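Local atomic coordinates of serine--tRNA ligase, cytoplasmic (Candida albicans, PDB entry 3QO8), a protein that catalyses the ATP-dependent attachment of serine to tRNA(Ser), first forming seryl-adenylate and then transferring the serine to the acceptor end of the tRNA. Residues V305-E310 against H399-T404; K311-F316 against C370-D375. All coordinates share one frame; numbering follows the deposited sequence.

In the fold
Contacts 1 and 2 share one corner of the class II catalytic domain, their centres about 5 Å apart. Strand 297-307, which enters contact 1, is followed directly by helix 312-329, which enters contact 2. The other halves, 399-404 and 370-375, are antiparallel neighbours in the mixed sheet: Asn402 O lies 2.8 Å from Ser371 N and Cys400 N lies 2.8 Å from Thr374 O, both probable hydrogen bonds. Strand 399-404 of contact 1 leads to the seryl-adenylate analogue SSA, which it touches through Asn402 and Thr404, whereas in contact 2 the Ser371 side chain stops about 6 Å from SSA and about 7 Å from the magnesium ion.

Contact 1 of 2, residues V305-E310 against H399-T404; sequences VLTEPE and HCLNST. With SSA (5'-O-(N-(L-seryl)-sulfamoyl)adenosine), chain B.
His399 N donates to Thr307 O over 2.9 Å, with an N-H...O angle of 166°, and the return bond from Thr307 N to His399 O measures 3.0 Å. Val305 and Leu401 form a second reciprocal pair, in which Val305 N to Leu401 O and Leu401 N to Val305 O are also 3.0 Å each. Between these two hydrogen-bonded pairs lies the non-hydrogen-bonded pair Leu306-Cys400, where Leu306 CA approaches His399 O to 3.3 Å in a CA-H...O contact. This is regular antiparallel pairing in the class II synthetase sheet: strand 297-307 is the second strand of motif 2, and strand 399-404 leads into helix 408-419 as motif 3. On the face that carries Thr307 and Leu401, the two side chains cross at about a right angle, CG2 of Thr307 lying 3.8 Å from CD1 of Leu401. Beyond the strand end, the chain turns at Pro309 and lays its CA over the centre of the His399 imidazole, 3.4 Å from the centroid and 4° off the ring normal, a CH-pi contact. The ring's ND1 is hydrogen-bonded to Ser312 OG. At the far end of strand 399-404, Thr404 OG1 donates to the seryl hydroxyl OG of SSA at 2.6 Å and is also hydrogen-bonded to Ser369 N, while Asn402 OD1 lies 3.1 Å from the SSA CA atom.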
ATOM      1  N   VAL A 305     -21.827   2.856  -4.137  1.00 17.88           N
ATOM      2  CA  VAL A 305     -23.231   2.840  -3.755  1.00 17.74           C
ATOM      3  C   VAL A 305     -23.932   1.598  -4.267  1.00 24.25           C
ATOM      4  O   VAL A 305     -23.707   1.171  -5.394  1.00 21.53           O
ATOM      5  CB  VAL A 305     -23.978   4.081  -4.305  1.00 21.44           C
ATOM      6  CG1 VAL A 305     -25.438   4.071  -3.842  1.00 23.10           C
ATOM      7  CG2 VAL A 305     -23.286   5.364  -3.864  1.00 20.56           C
ATOM      8  N   LEU A 306     -24.777   1.025  -3.417  1.00 18.03           N
ATOM      9  CA  LEU A 306     -25.656  -0.062  -3.798  1.00 20.21           C
ATOM     10  C   LEU A 306     -27.071   0.463  -3.673  1.00 20.64           C
ATOM     11  O   LEU A 306     -27.417   1.109  -2.681  1.00 23.64           O
ATOM     12  CB  LEU A 306     -25.460  -1.264  -2.858  1.00 19.07           C
ATOM     13  CG  LEU A 306     -24.086  -1.921  -2.760  1.00 20.06           C
ATOM     14  CD1 LEU A 306     -23.168  -1.102  -1.876  1.00 36.92           C
ATOM     15  CD2 LEU A 306     -24.216  -3.326  -2.148  1.00 24.05           C
ATOM     16  N   THR A 307     -27.889   0.202  -4.686  1.00 19.53           N
ATOM     17  CA  THR A 307     -29.256   0.672  -4.704  1.00 16.46           C
ATOM     18  C   THR A 307     -30.161  -0.424  -5.249  1.00 23.41           C
ATOM     19  O   THR A 307     -29.687  -1.424  -5.787  1.00 21.74           O
ATOM     20  CB  THR A 307     -29.453   1.854  -5.699  1.00 25.69           C
ATOM     21  OG1 THR A 307     -29.444   1.348  -7.041  1.00 32.54           O
ATOM     22  CG2 THR A 307     -28.349   2.896  -5.575  1.00 24.86           C
ATOM     23  N   GLU A 308     -31.465  -0.198  -5.146  1.00 26.08           N
ATOM     24  CA  GLU A 308     -32.437  -1.023  -5.848  1.00 32.89           C
ATOM     25  C   GLU A 308     -32.281  -0.832  -7.349  1.00 30.10           C
ATOM     26  O   GLU A 308     -31.938   0.263  -7.810  1.00 28.70           O
ATOM     27  CB  GLU A 308     -33.855  -0.645  -5.435  1.00 36.19           C
ATOM     28  CG  GLU A 308     -34.094  -0.688  -3.945  1.00 38.42           C
ATOM     29  CD  GLU A 308     -35.564  -0.583  -3.608  1.00 41.59           C
ATOM     30  OE1 GLU A 308     -35.938   0.350  -2.874  1.00 40.33           O
ATOM     31  OE2 GLU A 308     -36.345  -1.437  -4.078  1.00 43.96           O
ATOM     32  N   PRO A 309     -32.528  -1.898  -8.120  1.00 30.93           N
ATOM     33  CA  PRO A 309     -32.424  -1.809  -9.582  1.00 35.76           C
ATOM     34  C   PRO A 309     -33.195  -0.611 -10.145  1.00 33.74           C
ATOM     35  O   PRO A 309     -32.734   0.048 -11.076  1.00 36.05           O
ATOM     36  CB  PRO A 309     -33.052  -3.124 -10.048  1.00 38.07           C
ATOM     37  CG  PRO A 309     -32.745  -4.088  -8.932  1.00 31.75           C
ATOM     38  CD  PRO A 309     -32.793  -3.275  -7.657  1.00 29.18           C
ATOM     39  N   GLU A 310     -34.344  -0.306  -9.552  1.00 32.22           N
ATOM     40  CA  GLU A 310     -35.218   0.738 -10.073  1.00 37.26           C
ATOM     41  C   GLU A 310     -34.732   2.139  -9.701  1.00 35.81           C
ATOM     42  O   GLU A 310     -35.291   3.138 -10.146  1.00 33.74           O
ATOM     43  CB  GLU A 310     -36.654   0.521  -9.575  1.00 45.83           C
ATOM     44  CG  GLU A 310     -37.235  -0.874  -9.882  1.00 55.14           C
ATOM     45  CD  GLU A 310     -36.809  -1.973  -8.887  1.00 63.61           C
ATOM     46  OE1 GLU A 310     -36.094  -1.680  -7.902  1.00 56.08           O
ATOM     47  OE2 GLU A 310     -37.201  -3.145  -9.094  1.00 65.69           O
ATOM     48  N   HIS A 399     -28.134  -2.958  -7.647  1.00 22.33           N
ATOM     49  CA  HIS A 399     -27.262  -2.347  -8.633  1.00 22.07           C
ATOM     50  C   HIS A 399     -26.097  -1.722  -7.892  1.00 21.17           C
ATOM     51  O   HIS A 399     -26.276  -1.214  -6.784  1.00 20.23           O
ATOM     52  CB  HIS A 399     -28.005  -1.282  -9.444  1.00 25.27           C
ATOM     53  CG  HIS A 399     -28.878  -1.849 -10.521  1.00 30.10           C
ATOM     54  ND1 HIS A 399     -29.489  -1.063 -11.472  1.00 26.84           N
ATOM     55  CD2 HIS A 399     -29.237  -3.125 -10.799  1.00 31.03           C
ATOM     56  CE1 HIS A 399     -30.189  -1.828 -12.289  1.00 30.32           C
ATOM     57  NE2 HIS A 399     -30.053  -3.083 -11.904  1.00 27.16           N
ATOM     58  N   CYS A 400     -24.914  -1.790  -8.500  1.00 21.17           N
ATOM     59  CA  CYS A 400     -23.717  -1.147  -7.974  1.00 19.69           C
ATOM     60  C   CYS A 400     -23.279  -0.008  -8.876  1.00 22.48           C
ATOM     61  O   CYS A 400     -23.259  -0.134 -10.099  1.00 22.09           O
ATOM     62  CB  CYS A 400     -22.571  -2.141  -7.841  1.00 16.96           C
ATOM     63  SG  CYS A 400     -23.074  -3.593  -6.861  1.00 32.16           S
ATOM     64  N   LEU A 401     -22.918   1.095  -8.242  1.00 16.94           N
ATOM     65  CA  LEU A 401     -22.380   2.246  -8.940  1.00 15.78           C
ATOM     66  C   LEU A 401     -21.110   2.645  -8.235  1.00 18.46           C
ATOM     67  O   LEU A 401     -20.969   2.435  -7.025  1.00 21.83           O
ATOM     68  CB  LEU A 401     -23.366   3.406  -8.875  1.00 17.63           C
ATOM     69  CG  LEU A 401     -24.768   3.169  -9.442  1.00 21.13           C
ATOM     70  CD1 LEU A 401     -25.748   2.872  -8.316  1.00 16.82           C
ATOM     71  CD2 LEU A 401     -25.217   4.414 -10.221  1.00 19.11           C
ATOM     72  N   ASN A 402     -20.177   3.217  -8.983  1.00 16.78           N
ATOM     73  CA  ASN A 402     -18.972   3.737  -8.373  1.00 16.44           C
ATOM     74  C   ASN A 402     -18.591   5.026  -9.065  1.00 18.59           C
ATOM     75  O   ASN A 402     -18.833   5.190 -10.270  1.00 19.43           O
ATOM     76  CB  ASN A 402     -17.832   2.713  -8.437  1.00 15.59           C
ATOM     77  CG  ASN A 402     -17.306   2.502  -9.853  1.00 22.45           C
ATOM     78  OD1 ASN A 402     -16.410   3.224 -10.315  1.00 18.23           O
ATOM     79  ND2 ASN A 402     -17.853   1.503 -10.545  1.00 18.90           N
ATOM     80  N   SER A 403     -18.033   5.958  -8.300  1.00 17.85           N
ATOM     81  CA  SER A 403     -17.554   7.205  -8.876  1.00 15.29           C
ATOM     82  C   SER A 403     -16.381   7.744  -8.079  1.00 20.60           C
ATOM     83  O   SER A 403     -16.416   7.781  -6.850  1.00 18.42           O
ATOM     84  CB  SER A 403     -18.676   8.245  -8.949  1.00 19.81           C
ATOM     85  OG  SER A 403     -18.170   9.518  -9.347  1.00 17.80           O
ATOM     86  N   THR A 404     -15.334   8.164  -8.775  1.00 18.30           N
ATOM     87  CA  THR A 404     -14.275   8.883  -8.102  1.00 17.99           C
ATOM     88  C   THR A 404     -14.891  10.072  -7.369  1.00 21.77           C
ATOM     89  O   THR A 404     -15.761  10.740  -7.910  1.00 19.22           O
ATOM     90  CB  THR A 404     -13.272   9.445  -9.109  1.00 16.15           C
ATOM     91  OG1 THR A 404     -12.932   8.434 -10.067  1.00 15.86           O
ATOM     92  CG2 THR A 404     -12.024   9.950  -8.391  1.00 12.18           C
TER
HETATM   93  N10 SSA B 486     -13.359   3.018  -9.193  1.00 14.59           N
HETATM   94  CA  SSA B 486     -13.394   3.860 -10.386  1.00 22.33           C
HETATM   95  CB  SSA B 486     -13.930   5.247 -10.033  1.00 20.82           C
HETATM   96  OG  SSA B 486     -12.971   5.970  -9.235  1.00 20.31           O
HETATM   97  C9  SSA B 486     -12.022   3.976 -10.987  1.00 23.30           C
HETATM   98  O9  SSA B 486     -11.037   3.504 -10.431  1.00 18.85           O
HETATM   99  N8  SSA B 486     -11.945   4.623 -12.145  1.00 16.25           N
HETATM  100  S1  SSA B 486     -10.558   5.111 -12.782  1.00 20.78           S
HETATM  101  O1S SSA B 486      -9.745   4.030 -13.261  1.00 18.88           O
HETATM  102  O2S SSA B 486     -10.847   6.013 -13.848  1.00 19.97           O
HETATM  103  O5' SSA B 486      -9.764   5.910 -11.731  1.00 18.15           O
HETATM  104  C5' SSA B 486     -10.358   6.989 -11.030  1.00 15.62           C
HETATM  105  C4' SSA B 486      -9.408   8.190 -11.050  1.00 18.17           C
HETATM  106  O4' SSA B 486      -8.137   7.912 -10.449  1.00 18.07           O
HETATM  107  C3' SSA B 486      -9.060   8.673 -12.440  1.00 17.98           C
HETATM  108  O3' SSA B 486     -10.145   9.444 -12.977  1.00 17.45           O
HETATM  109  C2' SSA B 486      -7.808   9.494 -12.156  1.00 19.10           C
HETATM  110  O2' SSA B 486      -8.164  10.783 -11.620  1.00 18.77           O
HETATM  111  C1' SSA B 486      -7.116   8.702 -11.045  1.00 15.27           C
HETATM  112  N9  SSA B 486      -6.079   7.818 -11.615  1.00 18.06           N
HETATM  113  C8  SSA B 486      -6.272   6.733 -12.381  1.00 17.51           C
HETATM  114  N7  SSA B 486      -5.069   6.214 -12.707  1.00 17.60           N
HETATM  115  C5  SSA B 486      -4.129   6.985 -12.128  1.00 20.02           C
HETATM  116  C6  SSA B 486      -2.749   6.937 -12.098  1.00 18.94           C
HETATM  117  N6  SSA B 486      -2.112   5.951 -12.766  1.00 15.67           N
HETATM  118  N1  SSA B 486      -2.066   7.878 -11.405  1.00 15.97           N
HETATM  119  C2  SSA B 486      -2.717   8.848 -10.752  1.00 19.65           C
HETATM  120  N3  SSA B 486      -4.054   8.912 -10.754  1.00 16.94           N
HETATM  121  C4  SSA B 486      -4.772   7.999 -11.447  1.00 16.74           C

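Contact 2 of 2, residues K311-F316 against C370-D375; sequences KSWEEF and CSNCTD
Asn372 reaches from the sheet toward the helix, and its CB touches two aromatic side chains, 3.8 Å from Trp313 CZ3 and 3.9 Å from Phe316 CD1. CG stands anti to the backbone N (chi1 -172°), and beyond it the amide divides its work. OD1 turns back to its own chain and accepts from Thr374 N at 2.8 Å, the donor lying well above the carbonyl plane; this bond closes an Asx turn just as strand 363-372 ends. ND2 goes the other way, donating to Ser312 OG in the first turn of helix 312-329 at 3.1 Å, with an N-H...O angle of 162° and the acceptor close to the amide plane. The same nitrogen sits over one face of the Trp313 indole, 3.1 Å above its plane and displaced toward the rim. With both amide atoms engaged, the rotation of the group is well defined. The hydroxyl that receives ND2 is also bonded to strand 399-404, through His399.

One turn further along the helix, and two residues earlier in the strand, the Phe316 ring meets Cys370 in two ways. Its CE1 atom lies 3.3 Å from Cys370 O, and the Cys370 SG stands over the ring face, 4.3 Å from the centroid and 27° off the normal, a sulfur-aromatic contact. The first turn of helix 312-329 thus lies on the sheet, the axis of 312-316 running nearly antiparallel to that of 370-372, 8.9 Å away. Phe316 also reaches Leu401 on strand 399-404 and meets Tyr352 of strand 350-358 edge-to-face, which spreads the helix footing over three adjacent strands.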
ATOM      1  N   LYS A 311     -33.675   2.225  -8.899  1.00 31.68           N
ATOM      2  CA  LYS A 311     -33.240   3.539  -8.427  1.00 29.62           C
ATOM      3  C   LYS A 311     -31.831   3.931  -8.855  1.00 31.19           C
ATOM      4  O   LYS A 311     -31.352   5.013  -8.505  1.00 33.46           O
ATOM      5  CB  LYS A 311     -33.403   3.634  -6.901  1.00 38.15           C
ATOM      6  CG  LYS A 311     -34.870   3.576  -6.463  1.00 43.40           C
ATOM      7  CD  LYS A 311     -35.045   3.384  -4.960  1.00 58.79           C
ATOM      8  CE  LYS A 311     -34.778   4.667  -4.186  1.00 70.78           C
ATOM      9  NZ  LYS A 311     -35.069   4.512  -2.725  1.00 74.34           N
ATOM     10  N   SER A 312     -31.170   3.072  -9.625  1.00 25.05           N
ATOM     11  CA  SER A 312     -29.756   3.301  -9.902  1.00 22.70           C
ATOM     12  C   SER A 312     -29.531   4.498 -10.810  1.00 27.75           C
ATOM     13  O   SER A 312     -28.542   5.216 -10.668  1.00 24.27           O
ATOM     14  CB  SER A 312     -29.099   2.062 -10.502  1.00 19.06           C
ATOM     15  OG  SER A 312     -29.705   1.728 -11.731  1.00 29.35           O
ATOM     16  N   TRP A 313     -30.430   4.711 -11.766  1.00 28.64           N
ATOM     17  CA  TRP A 313     -30.214   5.806 -12.699  1.00 26.63           C
ATOM     18  C   TRP A 313     -30.321   7.177 -12.024  1.00 25.86           C
ATOM     19  O   TRP A 313     -29.539   8.083 -12.310  1.00 25.84           O
ATOM     20  CB  TRP A 313     -31.099   5.660 -13.944  1.00 36.63           C
ATOM     21  CG  TRP A 313     -30.783   4.369 -14.645  1.00 38.03           C
ATOM     22  CD1 TRP A 313     -31.550   3.239 -14.672  1.00 41.42           C
ATOM     23  CD2 TRP A 313     -29.578   4.052 -15.360  1.00 31.99           C
ATOM     24  NE1 TRP A 313     -30.908   2.247 -15.377  1.00 41.88           N
ATOM     25  CE2 TRP A 313     -29.698   2.721 -15.812  1.00 35.27           C
ATOM     26  CE3 TRP A 313     -28.413   4.764 -15.662  1.00 27.32           C
ATOM     27  CZ2 TRP A 313     -28.702   2.093 -16.561  1.00 33.98           C
ATOM     28  CZ3 TRP A 313     -27.420   4.134 -16.401  1.00 31.30           C
ATOM     29  CH2 TRP A 313     -27.574   2.816 -16.845  1.00 32.10           C
ATOM     30  N   GLU A 314     -31.263   7.314 -11.104  1.00 26.18           N
ATOM     31  CA  GLU A 314     -31.346   8.512 -10.277  1.00 31.54           C
ATOM     32  C   GLU A 314     -30.102   8.641  -9.384  1.00 32.31           C
ATOM     33  O   GLU A 314     -29.573   9.732  -9.189  1.00 27.57           O
ATOM     34  CB  GLU A 314     -32.615   8.465  -9.423  1.00 39.22           C
ATOM     35  CG  GLU A 314     -32.818   9.656  -8.507  1.00 55.05           C
ATOM     36  CD  GLU A 314     -34.065   9.521  -7.642  1.00 73.07           C
ATOM     37  OE1 GLU A 314     -34.219   8.481  -6.957  1.00 76.83           O
ATOM     38  OE2 GLU A 314     -34.896  10.457  -7.652  1.00 73.77           O
ATOM     39  N   GLU A 315     -29.623   7.522  -8.849  1.00 23.50           N
ATOM     40  CA  GLU A 315     -28.429   7.564  -8.008  1.00 20.39           C
ATOM     41  C   GLU A 315     -27.199   8.000  -8.800  1.00 20.94           C
ATOM     42  O   GLU A 315     -26.362   8.747  -8.288  1.00 22.91           O
ATOM     43  CB  GLU A 315     -28.154   6.208  -7.370  1.00 23.99           C
ATOM     44  CG  GLU A 315     -27.014   6.258  -6.339  1.00 24.81           C
ATOM     45  CD  GLU A 315     -27.362   7.086  -5.111  1.00 33.35           C
ATOM     46  OE1 GLU A 315     -28.563   7.184  -4.776  1.00 32.58           O
ATOM     47  OE2 GLU A 315     -26.431   7.631  -4.472  1.00 30.17           O
ATOM     48  N   PHE A 316     -27.086   7.513 -10.039  1.00 17.92           N
ATOM     49  CA  PHE A 316     -25.975   7.892 -10.926  1.00 17.85           C
ATOM     50  C   PHE A 316     -25.899   9.417 -11.048  1.00 25.76           C
ATOM     51  O   PHE A 316     -24.818  10.007 -10.955  1.00 25.43           O
ATOM     52  CB  PHE A 316     -26.174   7.242 -12.310  1.00 21.64           C
ATOM     53  CG  PHE A 316     -25.146   7.644 -13.348  1.00 25.70           C
ATOM     54  CD1 PHE A 316     -23.998   6.899 -13.533  1.00 22.43           C
ATOM     55  CD2 PHE A 316     -25.362   8.746 -14.171  1.00 27.47           C
ATOM     56  CE1 PHE A 316     -23.058   7.251 -14.506  1.00 22.79           C
ATOM     57  CE2 PHE A 316     -24.417   9.116 -15.145  1.00 27.38           C
ATOM     58  CZ  PHE A 316     -23.273   8.363 -15.316  1.00 25.10           C
ATOM     59  N   CYS A 370     -17.421   8.070 -13.312  1.00 19.11           N
ATOM     60  CA  CYS A 370     -18.635   7.744 -12.586  1.00 16.95           C
ATOM     61  C   CYS A 370     -19.426   6.746 -13.434  1.00 23.17           C
ATOM     62  O   CYS A 370     -19.802   7.057 -14.564  1.00 19.79           O
ATOM     63  CB  CYS A 370     -19.456   9.023 -12.364  1.00 15.91           C
ATOM     64  SG  CYS A 370     -21.081   8.781 -11.522  1.00 22.28           S
ATOM     65  N   SER A 371     -19.664   5.554 -12.897  1.00 20.58           N
ATOM     66  CA  SER A 371     -20.243   4.458 -13.664  1.00 24.72           C
ATOM     67  C   SER A 371     -21.437   3.838 -12.966  1.00 20.97           C
ATOM     68  O   SER A 371     -21.408   3.624 -11.764  1.00 20.04           O
ATOM     69  CB  SER A 371     -19.203   3.352 -13.872  1.00 19.87           C
ATOM     70  OG  SER A 371     -18.069   3.830 -14.573  1.00 24.34           O
ATOM     71  N   ASN A 372     -22.479   3.540 -13.735  1.00 20.70           N
ATOM     72  CA  ASN A 372     -23.539   2.645 -13.289  1.00 22.05           C
ATOM     73  C   ASN A 372     -23.240   1.276 -13.876  1.00 21.98           C
ATOM     74  O   ASN A 372     -23.223   1.106 -15.102  1.00 23.49           O
ATOM     75  CB  ASN A 372     -24.914   3.128 -13.757  1.00 21.69           C
ATOM     76  CG  ASN A 372     -26.057   2.321 -13.152  1.00 25.88           C
ATOM     77  OD1 ASN A 372     -25.839   1.284 -12.516  1.00 26.19           O
ATOM     78  ND2 ASN A 372     -27.284   2.794 -13.355  1.00 24.14           N
ATOM     79  N   CYS A 373     -22.961   0.316 -13.000  1.00 19.84           N
ATOM     80  CA  CYS A 373     -22.619  -1.043 -13.408  1.00 18.39           C
ATOM     81  C   CYS A 373     -23.827  -1.968 -13.250  1.00 22.48           C
ATOM     82  O   CYS A 373     -23.702  -3.194 -13.329  1.00 23.43           O
ATOM     83  CB  CYS A 373     -21.415  -1.559 -12.585  1.00 18.48           C
ATOM     84  SG  CYS A 373     -19.886  -0.566 -12.871  1.00 26.72           S
ATOM     85  N   THR A 374     -24.997  -1.368 -13.039  1.00 17.79           N
ATOM     86  CA  THR A 374     -26.229  -2.113 -12.774  1.00 18.67           C
ATOM     87  C   THR A 374     -25.950  -3.361 -11.919  1.00 25.65           C
ATOM     88  O   THR A 374     -25.338  -3.238 -10.850  1.00 25.57           O
ATOM     89  CB  THR A 374     -27.053  -2.415 -14.073  1.00 25.15           C
ATOM     90  OG1 THR A 374     -26.305  -3.251 -14.966  1.00 22.32           O
ATOM     91  CG2 THR A 374     -27.414  -1.115 -14.786  1.00 28.38           C
ATOM     92  N   ASP A 375     -26.375  -4.544 -12.357  1.00 24.50           N
ATOM     93  CA  ASP A 375     -26.159  -5.748 -11.540  1.00 27.06           C
ATOM     94  C   ASP A 375     -25.103  -6.696 -12.096  1.00 26.93           C
ATOM     95  O   ASP A 375     -25.127  -7.885 -11.803  1.00 27.37           O
ATOM     96  CB  ASP A 375     -27.468  -6.519 -11.344  1.00 30.09           C
ATOM     97  CG  ASP A 375     -28.133  -6.893 -12.667  1.00 37.32           C
ATOM     98  OD1 ASP A 375     -27.439  -6.911 -13.705  1.00 31.05           O
ATOM     99  OD2 ASP A 375     -29.349  -7.177 -12.662  1.00 33.87           O
TER